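Local coordinates for glutaredoxin 2 (Salmonella enterica subsp. enterica serovar Typhimurium, PDB 3IR4), which binds glutathione and probably acts as a glutathione-dependent thiol-disulfide oxidoreductase of the glutaredoxin family, built on a glutathione S-transferase-like fold, at residues L156-I161 against H192-V197. Sequence-based numbering, arbitrary orientation.
With SO4 (sulfate ion), chain E.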
loop_
_atom_site.group_PDB
_atom_site.type_symbol
_atom_site.label_atom_id
_atom_site.label_comp_id
_atom_site.label_asym_id
_atom_site.label_seq_id
_atom_site.Cartn_x
_atom_site.Cartn_y
_atom_site.Cartn_z
ATOM N N LEU A 156 1.415 -13.868 -15.072
ATOM C CA LEU A 156 0.002 -14.279 -15.062
ATOM C C LEU A 156 -0.860 -13.037 -14.836
ATOM O O LEU A 156 -1.852 -12.835 -15.511
ATOM C CB LEU A 156 -0.274 -15.363 -14.025
ATOM C CG LEU A 156 -1.758 -15.763 -13.883
ATOM C CD1 LEU A 156 -2.378 -16.276 -15.184
ATOM C CD2 LEU A 156 -1.918 -16.807 -12.780
ATOM N N LEU A 157 -0.498 -12.216 -13.851
ATOM C CA LEU A 157 -1.258 -11.008 -13.575
ATOM C C LEU A 157 -1.449 -10.158 -14.830
ATOM O O LEU A 157 -2.520 -9.616 -15.093
ATOM C CB LEU A 157 -0.598 -10.147 -12.490
ATOM C CG LEU A 157 -1.343 -8.858 -12.126
ATOM C CD1 LEU A 157 -2.669 -9.129 -11.460
ATOM C CD2 LEU A 157 -0.455 -7.974 -11.232
ATOM N N ASP A 158 -0.410 -10.079 -15.629
ATOM C CA ASP A 158 -0.448 -9.328 -16.869
ATOM C C ASP A 158 -1.639 -9.695 -17.752
ATOM O O ASP A 158 -2.212 -8.850 -18.421
ATOM C CB ASP A 158 0.861 -9.582 -17.626
ATOM C CG ASP A 158 1.036 -8.672 -18.817
ATOM O OD1 ASP A 158 1.236 -7.463 -18.590
ATOM O OD2 ASP A 158 1.041 -9.187 -19.972
ATOM N N LYS A 159 -1.940 -10.981 -17.804
ATOM C CA LYS A 159 -3.038 -11.475 -18.639
ATOM C C LYS A 159 -4.420 -11.199 -18.054
ATOM O O LYS A 159 -5.423 -11.286 -18.758
ATOM C CB LYS A 159 -2.826 -12.961 -18.879
ATOM C CG LYS A 159 -1.492 -13.250 -19.600
ATOM C CD LYS A 159 -1.252 -14.711 -19.808
ATOM C CE LYS A 159 0.094 -14.983 -20.499
ATOM N NZ LYS A 159 1.283 -14.498 -19.712
ATOM N N LEU A 160 -4.475 -10.847 -16.779
ATOM C CA LEU A 160 -5.712 -10.610 -16.049
ATOM C C LEU A 160 -6.086 -9.144 -15.930
ATOM O O LEU A 160 -7.248 -8.839 -15.681
ATOM C CB LEU A 160 -5.628 -11.207 -14.649
ATOM C CG LEU A 160 -5.202 -12.680 -14.567
ATOM C CD1 LEU A 160 -5.176 -13.083 -13.081
ATOM C CD2 LEU A 160 -6.040 -13.620 -15.471
ATOM N N ILE A 161 -5.134 -8.232 -16.093
ATOM C CA ILE A 161 -5.443 -6.813 -15.990
ATOM C C ILE A 161 -6.185 -6.371 -17.244
ATOM O O ILE A 161 -5.629 -6.354 -18.330
ATOM C CB ILE A 161 -4.187 -5.968 -15.779
ATOM C CG1 ILE A 161 -3.482 -6.363 -14.476
ATOM C CG2 ILE A 161 -4.521 -4.477 -15.768
ATOM C CD1 ILE A 161 -2.101 -5.708 -14.333
ATOM N N HIS A 192 11.280 -7.882 -13.284
ATOM C CA HIS A 192 10.831 -7.814 -14.667
ATOM C C HIS A 192 9.307 -7.546 -14.675
ATOM O O HIS A 192 8.534 -8.388 -14.239
ATOM C CB HIS A 192 11.121 -9.130 -15.389
ATOM C CG HIS A 192 12.578 -9.469 -15.495
ATOM N ND1 HIS A 192 13.057 -10.368 -16.413
ATOM C CD2 HIS A 192 13.660 -9.034 -14.807
ATOM C CE1 HIS A 192 14.365 -10.488 -16.279
ATOM N NE2 HIS A 192 14.758 -9.680 -15.315
ATOM N N TRP A 193 8.939 -6.369 -15.141
ATOM C CA TRP A 193 7.556 -5.916 -15.165
ATOM C C TRP A 193 6.926 -6.104 -16.526
ATOM O O TRP A 193 7.327 -5.443 -17.478
ATOM C CB TRP A 193 7.495 -4.435 -14.780
ATOM C CG TRP A 193 7.830 -4.142 -13.360
ATOM C CD1 TRP A 193 9.068 -3.906 -12.839
ATOM C CD2 TRP A 193 6.907 -4.033 -12.271
ATOM N NE1 TRP A 193 8.962 -3.630 -11.522
ATOM C CE2 TRP A 193 7.657 -3.729 -11.130
ATOM C CE3 TRP A 193 5.520 -4.112 -12.166
ATOM C CZ2 TRP A 193 7.071 -3.490 -9.899
ATOM C CZ3 TRP A 193 4.947 -3.916 -10.962
ATOM C CH2 TRP A 193 5.707 -3.605 -9.834
ATOM N N PRO A 194 5.898 -6.951 -16.622
ATOM C CA PRO A 194 5.210 -7.086 -17.899
ATOM C C PRO A 194 4.505 -5.786 -18.272
ATOM O O PRO A 194 4.187 -4.988 -17.405
ATOM C CB PRO A 194 4.213 -8.234 -17.635
ATOM C CG PRO A 194 4.811 -8.997 -16.533
ATOM C CD PRO A 194 5.395 -7.929 -15.647
ATOM N N THR A 195 4.250 -5.609 -19.559
ATOM C CA THR A 195 3.691 -4.355 -20.124
ATOM C C THR A 195 2.402 -3.902 -19.451
ATOM O O THR A 195 2.303 -2.746 -19.054
ATOM C CB THR A 195 3.445 -4.511 -21.617
ATOM O OG1 THR A 195 4.689 -4.796 -22.229
ATOM C CG2 THR A 195 2.800 -3.238 -22.227
ATOM N N LYS A 196 1.410 -4.788 -19.364
ATOM C CA LYS A 196 0.117 -4.365 -18.828
ATOM C C LYS A 196 0.239 -4.054 -17.334
ATOM O O LYS A 196 -0.439 -3.152 -16.824
ATOM C CB LYS A 196 -0.975 -5.400 -19.053
ATOM C CG LYS A 196 -1.276 -5.591 -20.526
ATOM C CD LYS A 196 -2.218 -6.699 -20.847
ATOM C CE LYS A 196 -2.235 -6.977 -22.352
ATOM N NZ LYS A 196 -3.228 -8.008 -22.612
ATOM N N VAL A 197 1.073 -4.806 -16.609
ATOM C CA VAL A 197 1.275 -4.559 -15.203
ATOM C C VAL A 197 1.918 -3.196 -15.016
ATOM O O VAL A 197 1.486 -2.408 -14.187
ATOM C CB VAL A 197 2.101 -5.661 -14.526
ATOM C CG1 VAL A 197 2.217 -5.351 -13.030
ATOM C CG2 VAL A 197 1.508 -7.056 -14.773
HETATM S S SO4 E . 11.226 -12.044 -19.358
HETATM O O1 SO4 E . 12.081 -11.001 -19.950
HETATM O O2 SO4 E . 11.650 -13.354 -19.885
HETATM O O3 SO4 E . 9.818 -11.769 -19.702
HETATM O O4 SO4 E . 11.447 -12.003 -17.899
HETATM O O HOH W 1 -1.224 -10.000 -21.589
#
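CG of D158 stands anti to the backbone N (chi1 -170°), and chi2 of 69° then sets OD1 at the amides that begin helix 195-208, while the side chain of K196, extended beyond CG, crosses that of D158 at about a right angle. D158 OD1 accepts two weak hydrogen bonds, from K196 N at 2.8 Å and from V197 N at 3.3 Å, the former with an N-H...O angle of 128°. One carboxylate oxygen thus meets two amides at the start of a helix, where the helix dipole would probably stabilise its negative charge. P194, at the N-cap position, packs beside the same group, its CB 3.2 Å from D158 OD1. A water takes up the 5.2 Å between K196 NZ and D158 OD2, donating to OD2 (2.9 Å) and accepting from NZ (3.0 Å). Next to D158, I161 CD1 packs on V197, 3.7 Å from CA and 3.9 Å from CG2, and L157 CD2 touches V197 more loosely. In the all-helical C-terminal domain, the contact joins residues 156-161, on helix 143-160, to the start of helix 195-208, while L157 also reaches L178 and L182 of helix 173-185 and I89 and W92 of helix 87-97.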